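Local atomic coordinates of acyl-coenzyme A oxidase acox-1.1 (PDB entry 5K3H), a protein that catalyses the first step of peroxisomal fatty acid beta-oxidation, using FAD and oxygen to desaturate acyl-CoA thioesters to (2E)-enoyl-CoA with release of hydrogen peroxide. Residues R68-I72 against N246-N250; L163-Y169 against V203-I208; H216-P221 against I260-L266; D382-L386 against Q443-Y447. The contacts are given in a common frame with arbitrary orientation. Numbering follows the deposited sequence.

Overall arrangement
Contacts 2 and 3 are buried and belong to the same beta domain. Their centres lie 11 Å apart, and strands 199-208 and 211-221 are neighbours in one sheet: Ala-204 O lies 3.0 Å from His-216 N, a probable hydrogen bond. Both rest on backbone hydrogen bonds, in contact 3 helped by an asparagine side chain, with apolar side chains around them. Contacts 1 and 4 are partly buried, touch no other contact and lie on opposite sides of the chain's centre. Contact 1 ties an N-terminal helix to a beta-domain loop through an arginine side chain and a small apolar patch. Contact 4 pairs two helices mainly through side chains, with no backbone hydrogen bond between them.

Contact 1: R68-I72 against N246-N250; sequences REEKI and NIVDN
Residues 68-72 form the first turn of helix 68-85, with Ile-72 N bonded to Arg-68 O at 3.1 Å. Residues 246-250 are an irregular loop between strands 234-238 and 251-255. Asn-246 and Ile-247 have near-helical angles, and the chain extends from Val-248 onward. The CA atoms of Arg-68 and Asn-246 are 6.6 Å apart, those of Ile-72 and Ile-247 5.3 Å. Arg-68 is fully extended (ttt) and runs along the loop. Its NE donates to Asn-246 O at 2.5 Å. Its NH2 adds a weak bond to the same oxygen at 3.0 Å. Asn-246 OD1 lies over one face of the guanidinium and also accepts from Lys-242 N. Lys-71 CB packs on Ile-247 CG1 at 3.7 Å, while its NZ forms a salt bridge with Glu-109. Ile-72, rotamer mt, sets CG1 4.3 Å from Ile-247 CG2. Leu-649 and Ser-657 of the second subunit pack on Arg-68 and Ile-72, respectively. Val-248 lies next to Gly-191, an FAD-binding residue. The contact is a helix-to-loop junction between the N-terminal helical region and the beta domain of the acyl-CoA oxidase fold, beside the FAD site.

Contact 2: L163-Y169 against V203-I208; sequences LETTATY and VAHMYI
Strands 166-169 and 203-208 run parallel, with axes 4.5 Å apart at closest approach and crossing at -30°. The register pairs Thr-166 with His-205, Ala-167 with Met-206 and Thr-168 with Tyr-207, at CA distances of 4.7 to 4.9 Å. Four backbone hydrogen bonds make the ladder. His-205 N donates to Thr-165 O at 2.9 Å, and Ala-167 N to His-205 O at 2.9 Å. Tyr-207 N donates to Ala-167 O at 3.0 Å, and Tyr-169 N to Tyr-207 O at 2.8 Å. A CA-H...O contact from Met-206 CA to Ala-167 O, 3.3 Å, supplements them. This parallel pair belongs to the mixed sheet of the central beta domain of the acyl-CoA oxidase fold. Strand 211-221 flanks residues 203-208 on their other edge. Apolar contacts join Ala-167 CB to Ala-204 CB at 4.1 Å and Tyr-169 CB to Ile-208 CG1 at 3.7 Å. Ahead of the strand, Leu-163 CD1 meets Val-203 CG1 at 3.9 Å; Val-203 also lies beside the FAD-binding Tyr-149. Among the rings, His-205 (chi1 m) has Leu-163 O over one face, 3.5 Å from CE1, and its NE2 bonds to Leu-160 O. Tyr-207, also m, brings CE1 to 3.7 Å from Thr-166 CG2.

Contact 3: H216-P221 against I260-L266; sequences HTFMVP and IPRTNLL
Phe-218, chi1 m, overlaps two side chains of the other segment: its CE1 is 3.6 Å from Leu-265 CD1 and its CB 3.8 Å from Ile-260 CD1. The contact is in the beta domain of the acyl-CoA oxidase fold, where strand 211-221 meets the end of strand 258-261 and the turn after it. Residues 216-221 are extended. Residues 260-261 are strand, 262-264 a 3-10 turn, and 265-266 extend again. A single bridge joins Phe-218 and Leu-265, with CA atoms 4.4 Å apart. Leu-266 N donates to Thr-217 O at 3.0 Å, and Met-219 N to Asn-264 O at 2.8 Å. Ile-260 CD1 also reaches Val-220 CG2 at 4.2 Å. Leu-266 CD2 packs 4.2 Å from Met-219 CB, whose side chain continues to Phe-120 and Leu-124 of helix 114-127. A water accepts weakly from Thr-217 N at 3.4 Å and donates to Leu-266 O at 3.1 Å. Past the bridge, the Asn-264 side chain takes up the pairing: its ND2 donates to Met-219 O at 2.7 Å.

Contact 4: D382-L386 against Q443-Y447; sequences DLHAL and QLARY
Ala-385 and Tyr-447 are the most covered residues of this helix pair, and both point their CA-to-CB bonds at the opposite helix. Residues 382-386 are the first modelled turn of helix 382-408, and residues 443-447 lie within helix 437-456. The short axes pass 8.9 Å apart and their directions differ by 139°, so the two segments run obliquely, nearer antiparallel than parallel. The nearest CA atoms, Ala-385 and Leu-444, are 4.7 Å apart. Ala-385 CB lies 3.5 Å from Tyr-447 CD2 and 4.0 Å from Leu-444 CD1, and Ala-385 O is 3.6 Å from Leu-444 CB. Tyr-447, chi1 t, runs past Ala-385. Its OH donates to Asp-382 OD2 at a very short 2.3 Å, a length made uncertain by the crowded hydroxyl position. Gln-443, third in buried area, is extended (tt) and puts OE1 2.7 Å from His-384 NE2, without hydrogen-bond geometry; OE1 instead bonds to Ser-388 OG. Both segments belong to the C-alpha1 helical domain of the family. Leu-444 also packs on ATP-binding Ser-535 of helix 520-553. Small Ala-385 thus lets the backbones approach here, and the Tyr-447 OH is directed at the Asp-382 carboxylate, at the edge of an apolar patch.

Contact 1: R68-I72 against N246-N250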
loop_
_atom_site.group_PDB
_atom_site.type_symbol
_atom_site.label_atom_id
_atom_site.label_comp_id
_atom_site.label_asym_id
_atom_site.label_seq_id
_atom_site.Cartn_x
_atom_site.Cartn_y
_atom_site.Cartn_z
ATOM N N ARG B 68 12.521 -0.171 -17.467
ATOM C CA ARG B 68 13.533 0.309 -16.526
ATOM C C ARG B 68 14.771 0.810 -17.258
ATOM O O ARG B 68 15.324 1.870 -16.928
ATOM C CB ARG B 68 13.927 -0.794 -15.537
ATOM C CG ARG B 68 14.795 -0.245 -14.426
ATOM C CD ARG B 68 15.289 -1.251 -13.386
ATOM N NE ARG B 68 15.987 -0.502 -12.341
ATOM C CZ ARG B 68 16.647 -1.026 -11.319
ATOM N NH1 ARG B 68 16.725 -2.344 -11.152
ATOM N NH2 ARG B 68 17.216 -0.213 -10.444
ATOM N N GLU B 69 15.233 0.042 -18.248
ATOM C CA GLU B 69 16.401 0.448 -19.026
ATOM C C GLU B 69 16.178 1.792 -19.716
ATOM O O GLU B 69 17.068 2.652 -19.716
ATOM C CB GLU B 69 16.739 -0.650 -20.035
ATOM C CG GLU B 69 17.339 -1.899 -19.380
ATOM C CD GLU B 69 16.324 -2.819 -18.673
ATOM O OE1 GLU B 69 15.080 -2.611 -18.753
ATOM O OE2 GLU B 69 16.811 -3.747 -17.986
ATOM N N GLU B 70 14.980 2.005 -20.280
ATOM C CA GLU B 70 14.679 3.274 -20.940
ATOM C C GLU B 70 14.616 4.426 -19.937
ATOM O O GLU B 70 15.082 5.534 -20.224
ATOM C CB GLU B 70 13.363 3.156 -21.708
ATOM C CG GLU B 70 13.400 2.216 -22.893
ATOM C CD GLU B 70 12.001 1.883 -23.406
ATOM O OE1 GLU B 70 11.009 2.296 -22.751
ATOM O OE2 GLU B 70 11.878 1.187 -24.451
ATOM N N LYS B 71 14.044 4.188 -18.752
ATOM C CA LYS B 71 13.971 5.246 -17.747
ATOM C C LYS B 71 15.362 5.715 -17.338
ATOM O O LYS B 71 15.599 6.919 -17.184
ATOM C CB LYS B 71 13.205 4.762 -16.509
ATOM C CG LYS B 71 11.718 4.504 -16.675
ATOM C CD LYS B 71 11.209 3.840 -15.401
ATOM C CE LYS B 71 9.833 3.212 -15.576
ATOM N NZ LYS B 71 8.789 3.861 -14.762
ATOM N N ILE B 72 16.293 4.775 -17.145
ATOM C CA ILE B 72 17.641 5.141 -16.696
ATOM C C ILE B 72 18.390 5.931 -17.780
ATOM O O ILE B 72 19.035 6.948 -17.482
ATOM C CB ILE B 72 18.403 3.880 -16.230
ATOM C CG1 ILE B 72 17.705 3.308 -14.977
ATOM C CG2 ILE B 72 19.867 4.194 -15.940
ATOM C CD1 ILE B 72 18.275 2.007 -14.430
ATOM N N ASN B 246 12.812 2.904 -9.375
ATOM C CA ASN B 246 13.642 1.957 -10.107
ATOM C C ASN B 246 14.687 2.608 -11.002
ATOM O O ASN B 246 15.488 1.887 -11.607
ATOM C CB ASN B 246 12.760 1.024 -10.921
ATOM C CG ASN B 246 12.230 -0.116 -10.079
ATOM O OD1 ASN B 246 13.013 -0.917 -9.566
ATOM N ND2 ASN B 246 10.904 -0.192 -9.913
ATOM N N ILE B 247 14.716 3.943 -11.085
ATOM C CA ILE B 247 15.791 4.617 -11.801
ATOM C C ILE B 247 17.067 4.648 -10.972
ATOM O O ILE B 247 18.163 4.774 -11.529
ATOM C CB ILE B 247 15.325 6.022 -12.228
ATOM C CG1 ILE B 247 14.082 5.902 -13.126
ATOM C CG2 ILE B 247 16.460 6.805 -12.890
ATOM C CD1 ILE B 247 13.484 7.216 -13.635
ATOM N N VAL B 248 16.951 4.543 -9.651
ATOM C CA VAL B 248 18.102 4.397 -8.772
ATOM C C VAL B 248 18.592 2.959 -8.842
ATOM O O VAL B 248 17.831 2.011 -8.615
ATOM C CB VAL B 248 17.741 4.797 -7.336
ATOM C CG1 VAL B 248 18.815 4.308 -6.349
ATOM C CG2 VAL B 248 17.588 6.301 -7.247
ATOM N N ASP B 249 19.877 2.799 -9.132
ATOM C CA ASP B 249 20.520 1.498 -9.281
ATOM C C ASP B 249 21.158 1.114 -7.943
ATOM O O ASP B 249 22.364 1.253 -7.710
ATOM C CB ASP B 249 21.533 1.575 -10.415
ATOM C CG ASP B 249 22.451 2.802 -10.279
ATOM O OD1 ASP B 249 21.926 3.945 -10.345
ATOM O OD2 ASP B 249 23.687 2.629 -10.079
ATOM N N ASN B 250 20.320 0.605 -7.051
ATOM C CA ASN B 250 20.804 0.159 -5.756
ATOM C C ASN B 250 21.723 -1.034 -5.931
ATOM O O ASN B 250 21.423 -1.945 -6.703
ATOM C CB ASN B 250 19.621 -0.185 -4.860
ATOM C CG ASN B 250 18.736 1.001 -4.598
ATOM O OD1 ASN B 250 17.940 1.396 -5.433
ATOM N ND2 ASN B 250 18.877 1.579 -3.419
#

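Contact 2: L163-Y169 against V203-I208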
loop_
_atom_site.group_PDB
_atom_site.type_symbol
_atom_site.label_atom_id
_atom_site.label_comp_id
_atom_site.label_asym_id
_atom_site.label_seq_id
_atom_site.Cartn_x
_atom_site.Cartn_y
_atom_site.Cartn_z
ATOM N N LEU B 163 27.907 -4.598 11.882
ATOM C CA LEU B 163 28.440 -4.691 10.526
ATOM C C LEU B 163 29.620 -5.666 10.456
ATOM O O LEU B 163 30.348 -5.882 11.426
ATOM C CB LEU B 163 28.868 -3.306 10.043
ATOM C CG LEU B 163 27.741 -2.285 9.915
ATOM C CD1 LEU B 163 28.304 -0.901 9.619
ATOM C CD2 LEU B 163 26.779 -2.696 8.816
ATOM N N GLU B 164 29.798 -6.261 9.281
ATOM C CA GLU B 164 30.865 -7.234 9.078
ATOM C C GLU B 164 32.035 -6.757 8.218
ATOM O O GLU B 164 33.119 -7.336 8.284
ATOM C CB GLU B 164 30.293 -8.530 8.494
ATOM C CG GLU B 164 29.476 -9.348 9.481
ATOM C CD GLU B 164 28.522 -10.304 8.794
ATOM O OE1 GLU B 164 28.961 -11.029 7.878
ATOM O OE2 GLU B 164 27.332 -10.331 9.169
ATOM N N THR B 165 31.836 -5.719 7.412
ATOM C CA THR B 165 32.933 -5.252 6.574
ATOM C C THR B 165 34.065 -4.703 7.444
ATOM O O THR B 165 33.827 -3.923 8.371
ATOM C CB THR B 165 32.426 -4.199 5.593
ATOM O OG1 THR B 165 31.412 -4.789 4.757
ATOM C CG2 THR B 165 33.594 -3.666 4.722
ATOM N N THR B 166 35.302 -5.125 7.173
ATOM C CA THR B 166 36.442 -4.675 7.965
ATOM C C THR B 166 37.375 -3.785 7.148
ATOM O O THR B 166 37.433 -3.861 5.915
ATOM C CB THR B 166 37.237 -5.844 8.558
ATOM O OG1 THR B 166 37.621 -6.746 7.517
ATOM C CG2 THR B 166 36.425 -6.592 9.647
ATOM N N ALA B 167 38.025 -2.869 7.859
ATOM C CA ALA B 167 39.121 -2.067 7.342
ATOM C C ALA B 167 40.264 -2.262 8.320
ATOM O O ALA B 167 40.237 -1.707 9.424
ATOM C CB ALA B 167 38.736 -0.593 7.222
ATOM N N THR B 168 41.267 -3.031 7.922
ATOM C CA THR B 168 42.332 -3.419 8.831
ATOM C C THR B 168 43.543 -2.556 8.511
ATOM O O THR B 168 43.945 -2.446 7.340
ATOM C CB THR B 168 42.682 -4.909 8.713
ATOM O OG1 THR B 168 41.514 -5.718 8.927
ATOM C CG2 THR B 168 43.722 -5.292 9.754
ATOM N N TYR B 169 44.073 -1.886 9.534
ATOM C CA TYR B 169 45.192 -0.987 9.314
ATOM C C TYR B 169 46.470 -1.803 9.174
ATOM O O TYR B 169 46.860 -2.521 10.102
ATOM C CB TYR B 169 45.337 0.032 10.442
ATOM C CG TYR B 169 46.430 1.000 10.080
ATOM C CD1 TYR B 169 46.402 1.640 8.847
ATOM C CD2 TYR B 169 47.504 1.253 10.928
ATOM C CE1 TYR B 169 47.382 2.517 8.476
ATOM C CE2 TYR B 169 48.502 2.145 10.558
ATOM C CZ TYR B 169 48.429 2.771 9.325
ATOM O OH TYR B 169 49.390 3.656 8.892
ATOM N N VAL B 203 31.358 2.503 5.065
ATOM C CA VAL B 203 31.415 2.310 6.509
ATOM C C VAL B 203 31.901 0.896 6.791
ATOM O O VAL B 203 31.405 -0.072 6.203
ATOM C CB VAL B 203 30.054 2.586 7.165
ATOM C CG1 VAL B 203 30.167 2.438 8.658
ATOM C CG2 VAL B 203 29.593 3.989 6.826
ATOM N N ALA B 204 32.879 0.779 7.686
ATOM C CA ALA B 204 33.531 -0.485 7.989
ATOM C C ALA B 204 34.112 -0.410 9.394
ATOM O O ALA B 204 34.474 0.667 9.873
ATOM C CB ALA B 204 34.634 -0.803 6.968
ATOM N N HIS B 205 34.225 -1.570 10.035
ATOM C CA HIS B 205 34.849 -1.656 11.346
ATOM C C HIS B 205 36.364 -1.563 11.240
ATOM O O HIS B 205 36.988 -2.354 10.522
ATOM C CB HIS B 205 34.457 -2.965 12.021
ATOM C CG HIS B 205 33.093 -2.939 12.632
ATOM N ND1 HIS B 205 32.664 -3.894 13.531
ATOM C CD2 HIS B 205 32.075 -2.058 12.501
ATOM C CE1 HIS B 205 31.434 -3.606 13.913
ATOM N NE2 HIS B 205 31.058 -2.495 13.308
ATOM N N MET B 206 36.964 -0.633 11.992
ATOM C CA MET B 206 38.393 -0.357 11.867
ATOM C C MET B 206 39.209 -1.138 12.900
ATOM O O MET B 206 39.057 -0.946 14.111
ATOM C CB MET B 206 38.687 1.140 11.987
ATOM C CG MET B 206 40.139 1.466 11.639
ATOM S SD MET B 206 40.464 3.223 11.414
ATOM C CE MET B 206 40.190 3.841 13.089
ATOM N N TYR B 207 40.137 -1.949 12.411
ATOM C CA TYR B 207 41.003 -2.762 13.248
ATOM C C TYR B 207 42.441 -2.259 13.141
ATOM O O TYR B 207 42.932 -1.986 12.036
ATOM C CB TYR B 207 40.918 -4.229 12.830
ATOM C CG TYR B 207 39.664 -4.946 13.293
ATOM C CD1 TYR B 207 38.454 -4.777 12.619
ATOM C CD2 TYR B 207 39.693 -5.820 14.379
ATOM C CE1 TYR B 207 37.309 -5.450 13.023
ATOM C CE2 TYR B 207 38.541 -6.501 14.795
ATOM C CZ TYR B 207 37.372 -6.314 14.107
ATOM O OH TYR B 207 36.250 -6.973 14.508
ATOM N N ILE B 208 43.092 -2.082 14.288
ATOM C CA ILE B 208 44.512 -1.751 14.347
ATOM C C ILE B 208 45.173 -2.657 15.367
ATOM O O ILE B 208 44.779 -2.670 16.537
ATOM C CB ILE B 208 44.764 -0.279 14.700
ATOM C CG1 ILE B 208 43.917 0.646 13.822
ATOM C CG2 ILE B 208 46.261 0.054 14.579
ATOM C CD1 ILE B 208 44.007 2.084 14.268
#

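Contact 3: H216-P221 against I260-L266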
loop_
_atom_site.group_PDB
_atom_site.type_symbol
_atom_site.label_atom_id
_atom_site.label_comp_id
_atom_site.label_asym_id
_atom_site.label_seq_id
_atom_site.Cartn_x
_atom_site.Cartn_y
_atom_site.Cartn_z
ATOM N N HIS B 216 34.002 3.338 11.152
ATOM C CA HIS B 216 34.600 4.554 10.620
ATOM C C HIS B 216 34.327 4.619 9.121
ATOM O O HIS B 216 33.934 3.626 8.500
ATOM C CB HIS B 216 36.105 4.587 10.890
ATOM C CG HIS B 216 36.457 4.794 12.327
ATOM N ND1 HIS B 216 36.258 3.829 13.288
ATOM C CD2 HIS B 216 37.002 5.857 12.966
ATOM C CE1 HIS B 216 36.677 4.284 14.460
ATOM N NE2 HIS B 216 37.128 5.514 14.293
ATOM N N THR B 217 34.537 5.788 8.522
ATOM C CA THR B 217 34.219 5.969 7.109
ATOM C C THR B 217 35.466 6.261 6.272
ATOM O O THR B 217 36.393 6.966 6.708
ATOM C CB THR B 217 33.139 7.068 6.916
ATOM O OG1 THR B 217 33.610 8.324 7.413
ATOM C CG2 THR B 217 31.857 6.693 7.641
ATOM N N PHE B 218 35.458 5.725 5.053
ATOM C CA PHE B 218 36.627 5.735 4.187
ATOM C C PHE B 218 36.206 6.141 2.786
ATOM O O PHE B 218 35.176 5.682 2.273
ATOM C CB PHE B 218 37.328 4.358 4.118
ATOM C CG PHE B 218 37.730 3.803 5.464
ATOM C CD1 PHE B 218 39.013 4.003 5.956
ATOM C CD2 PHE B 218 36.806 3.161 6.272
ATOM C CE1 PHE B 218 39.381 3.527 7.191
ATOM C CE2 PHE B 218 37.181 2.665 7.513
ATOM C CZ PHE B 218 38.461 2.857 7.968
ATOM N N MET B 219 37.025 6.973 2.151
ATOM C CA MET B 219 36.841 7.238 0.734
ATOM C C MET B 219 37.386 6.043 -0.030
ATOM O O MET B 219 38.510 5.610 0.222
ATOM C CB MET B 219 37.552 8.533 0.326
ATOM C CG MET B 219 37.441 8.856 -1.154
ATOM S SD MET B 219 35.721 9.059 -1.706
ATOM C CE MET B 219 35.395 10.669 -1.029
ATOM N N VAL B 220 36.569 5.466 -0.917
ATOM C CA VAL B 220 36.911 4.232 -1.608
ATOM C C VAL B 220 36.675 4.378 -3.107
ATOM O O VAL B 220 35.542 4.620 -3.532
ATOM C CB VAL B 220 36.125 3.022 -1.071
ATOM C CG1 VAL B 220 36.576 1.744 -1.771
ATOM C CG2 VAL B 220 36.298 2.892 0.423
ATOM N N PRO B 221 37.713 4.288 -3.948
ATOM C CA PRO B 221 37.479 4.174 -5.393
ATOM C C PRO B 221 36.952 2.801 -5.738
ATOM O O PRO B 221 37.462 1.783 -5.257
ATOM C CB PRO B 221 38.858 4.410 -6.016
ATOM C CG PRO B 221 39.827 4.156 -4.942
ATOM C CD PRO B 221 39.149 4.383 -3.616
ATOM N N ILE B 260 43.607 0.688 0.307
ATOM C CA ILE B 260 43.505 2.134 0.101
ATOM C C ILE B 260 44.500 2.824 1.039
ATOM O O ILE B 260 44.864 2.255 2.091
ATOM C CB ILE B 260 42.061 2.642 0.304
ATOM C CG1 ILE B 260 41.578 2.420 1.739
ATOM C CG2 ILE B 260 41.101 1.972 -0.668
ATOM C CD1 ILE B 260 40.171 2.933 1.990
ATOM N N PRO B 261 44.988 4.021 0.691
ATOM C CA PRO B 261 45.957 4.715 1.554
ATOM C C PRO B 261 45.398 5.018 2.937
ATOM O O PRO B 261 44.188 5.100 3.146
ATOM C CB PRO B 261 46.254 6.011 0.788
ATOM C CG PRO B 261 45.897 5.711 -0.641
ATOM C CD PRO B 261 44.814 4.688 -0.614
ATOM N N ARG B 262 46.312 5.204 3.890
ATOM C CA ARG B 262 45.917 5.596 5.235
ATOM C C ARG B 262 45.018 6.826 5.225
ATOM O O ARG B 262 44.044 6.904 5.988
ATOM C CB ARG B 262 47.149 5.885 6.099
ATOM C CG ARG B 262 46.801 6.094 7.569
ATOM C CD ARG B 262 47.931 6.591 8.421
ATOM N NE ARG B 262 48.082 8.045 8.402
ATOM C CZ ARG B 262 48.945 8.705 7.638
ATOM N NH1 ARG B 262 49.758 8.037 6.823
ATOM N NH2 ARG B 262 49.011 10.030 7.706
ATOM N N THR B 263 45.329 7.802 4.368
ATOM C CA THR B 263 44.624 9.079 4.371
ATOM C C THR B 263 43.266 9.027 3.676
ATOM O O THR B 263 42.597 10.066 3.602
ATOM C CB THR B 263 45.495 10.156 3.718
ATOM O OG1 THR B 263 45.931 9.688 2.434
ATOM C CG2 THR B 263 46.707 10.482 4.587
ATOM N N ASN B 264 42.829 7.854 3.186
ATOM C CA ASN B 264 41.441 7.691 2.750
ATOM C C ASN B 264 40.479 7.482 3.911
ATOM O O ASN B 264 39.269 7.523 3.683
ATOM C CB ASN B 264 41.282 6.533 1.764
ATOM C CG ASN B 264 41.714 6.893 0.355
ATOM O OD1 ASN B 264 42.691 7.601 0.155
ATOM N ND2 ASN B 264 40.975 6.405 -0.631
ATOM N N LEU B 265 40.980 7.225 5.122
ATOM C CA LEU B 265 40.166 7.355 6.320
ATOM C C LEU B 265 39.760 8.814 6.481
ATOM O O LEU B 265 40.623 9.696 6.512
ATOM C CB LEU B 265 40.946 6.886 7.553
ATOM C CG LEU B 265 40.363 7.238 8.937
ATOM C CD1 LEU B 265 39.121 6.407 9.253
ATOM C CD2 LEU B 265 41.380 7.108 10.064
ATOM N N LEU B 266 38.449 9.078 6.547
ATOM C CA LEU B 266 37.954 10.445 6.705
ATOM C C LEU B 266 38.274 10.923 8.120
ATOM O O LEU B 266 37.808 10.331 9.103
ATOM C CB LEU B 266 36.451 10.499 6.433
ATOM C CG LEU B 266 36.008 10.017 5.034
ATOM C CD1 LEU B 266 34.552 10.346 4.753
ATOM C CD2 LEU B 266 36.921 10.573 3.934
HETATM O O HOH W 1 35.864 8.308 10.303
#

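Contact 4: D382-L386 against Q443-Y447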
loop_
_atom_site.group_PDB
_atom_site.type_symbol
_atom_site.label_atom_id
_atom_site.label_comp_id
_atom_site.label_asym_id
_atom_site.label_seq_id
_atom_site.Cartn_x
_atom_site.Cartn_y
_atom_site.Cartn_z
ATOM N N ASP B 382 17.075 15.662 23.123
ATOM C CA ASP B 382 15.678 16.077 22.986
ATOM C C ASP B 382 15.220 16.022 21.530
ATOM O O ASP B 382 14.083 15.633 21.241
ATOM C CB ASP B 382 15.491 17.508 23.523
ATOM C CG ASP B 382 14.615 17.575 24.784
ATOM O OD1 ASP B 382 13.450 18.053 24.716
ATOM O OD2 ASP B 382 15.103 17.156 25.861
ATOM N N LEU B 383 16.101 16.401 20.605
ATOM C CA LEU B 383 15.737 16.515 19.204
ATOM C C LEU B 383 16.077 15.276 18.392
ATOM O O LEU B 383 15.338 14.944 17.456
ATOM C CB LEU B 383 16.420 17.737 18.585
ATOM C CG LEU B 383 15.872 18.219 17.237
ATOM C CD1 LEU B 383 14.430 18.696 17.362
ATOM C CD2 LEU B 383 16.759 19.318 16.665
ATOM N N HIS B 384 17.167 14.578 18.713
ATOM C CA HIS B 384 17.462 13.357 17.980
ATOM C C HIS B 384 16.420 12.292 18.274
ATOM O O HIS B 384 16.142 11.444 17.415
ATOM C CB HIS B 384 18.861 12.841 18.325
ATOM C CG HIS B 384 19.251 11.592 17.583
ATOM N ND1 HIS B 384 19.419 11.556 16.213
ATOM C CD2 HIS B 384 19.486 10.331 18.023
ATOM C CE1 HIS B 384 19.752 10.330 15.843
ATOM N NE2 HIS B 384 19.797 9.566 16.922
ATOM N N ALA B 385 15.851 12.318 19.486
ATOM C CA ALA B 385 14.794 11.380 19.859
ATOM C C ALA B 385 13.498 11.668 19.109
ATOM O O ALA B 385 12.874 10.757 18.543
ATOM C CB ALA B 385 14.561 11.451 21.363
ATOM N N LEU B 386 13.089 12.938 19.083
ATOM C CA LEU B 386 11.854 13.328 18.414
ATOM C C LEU B 386 11.925 13.060 16.919
ATOM O O LEU B 386 10.979 12.533 16.322
ATOM C CB LEU B 386 11.579 14.806 18.688
ATOM C CG LEU B 386 10.478 15.467 17.853
ATOM C CD1 LEU B 386 9.084 15.104 18.352
ATOM C CD2 LEU B 386 10.699 16.988 17.827
ATOM N N GLN B 443 14.040 3.841 19.759
ATOM C CA GLN B 443 15.020 4.836 20.177
ATOM C C GLN B 443 14.358 6.023 20.890
ATOM O O GLN B 443 14.877 6.519 21.898
ATOM C CB GLN B 443 15.793 5.314 18.961
ATOM C CG GLN B 443 16.752 6.444 19.225
ATOM C CD GLN B 443 17.653 6.643 18.043
ATOM O OE1 GLN B 443 17.950 7.777 17.646
ATOM N NE2 GLN B 443 18.074 5.530 17.437
ATOM N N LEU B 444 13.225 6.514 20.373
ATOM C CA LEU B 444 12.448 7.502 21.119
ATOM C C LEU B 444 11.922 6.913 22.424
ATOM O O LEU B 444 11.867 7.601 23.451
ATOM C CB LEU B 444 11.299 8.035 20.250
ATOM C CG LEU B 444 10.221 8.955 20.852
ATOM C CD1 LEU B 444 10.815 10.163 21.559
ATOM C CD2 LEU B 444 9.269 9.409 19.748
ATOM N N ALA B 445 11.533 5.640 22.404
ATOM C CA ALA B 445 11.024 5.003 23.617
ATOM C C ALA B 445 12.037 5.050 24.752
ATOM O O ALA B 445 11.664 5.282 25.904
ATOM C CB ALA B 445 10.635 3.554 23.331
ATOM N N ARG B 446 13.320 4.798 24.453
ATOM C CA ARG B 446 14.359 4.857 25.484
ATOM C C ARG B 446 14.410 6.233 26.132
ATOM O O ARG B 446 14.515 6.349 27.362
ATOM C CB ARG B 446 15.724 4.472 24.897
ATOM C CG ARG B 446 15.831 3.000 24.471
ATOM C CD ARG B 446 17.267 2.472 24.515
ATOM N NE ARG B 446 17.305 1.005 24.404
ATOM C CZ ARG B 446 17.161 0.152 25.430
ATOM N NH1 ARG B 446 16.980 0.599 26.669
ATOM N NH2 ARG B 446 17.198 -1.161 25.224
ATOM N N TYR B 447 14.308 7.283 25.313
ATOM C CA TYR B 447 14.319 8.649 25.811
ATOM C C TYR B 447 13.067 8.976 26.623
ATOM O O TYR B 447 13.143 9.720 27.604
ATOM C CB TYR B 447 14.482 9.604 24.636
ATOM C CG TYR B 447 14.365 11.054 25.003
ATOM C CD1 TYR B 447 15.362 11.680 25.717
ATOM C CD2 TYR B 447 13.268 11.808 24.588
ATOM C CE1 TYR B 447 15.265 13.015 26.050
ATOM C CE2 TYR B 447 13.160 13.137 24.901
ATOM C CZ TYR B 447 14.170 13.732 25.636
ATOM O OH TYR B 447 14.089 15.058 25.972
#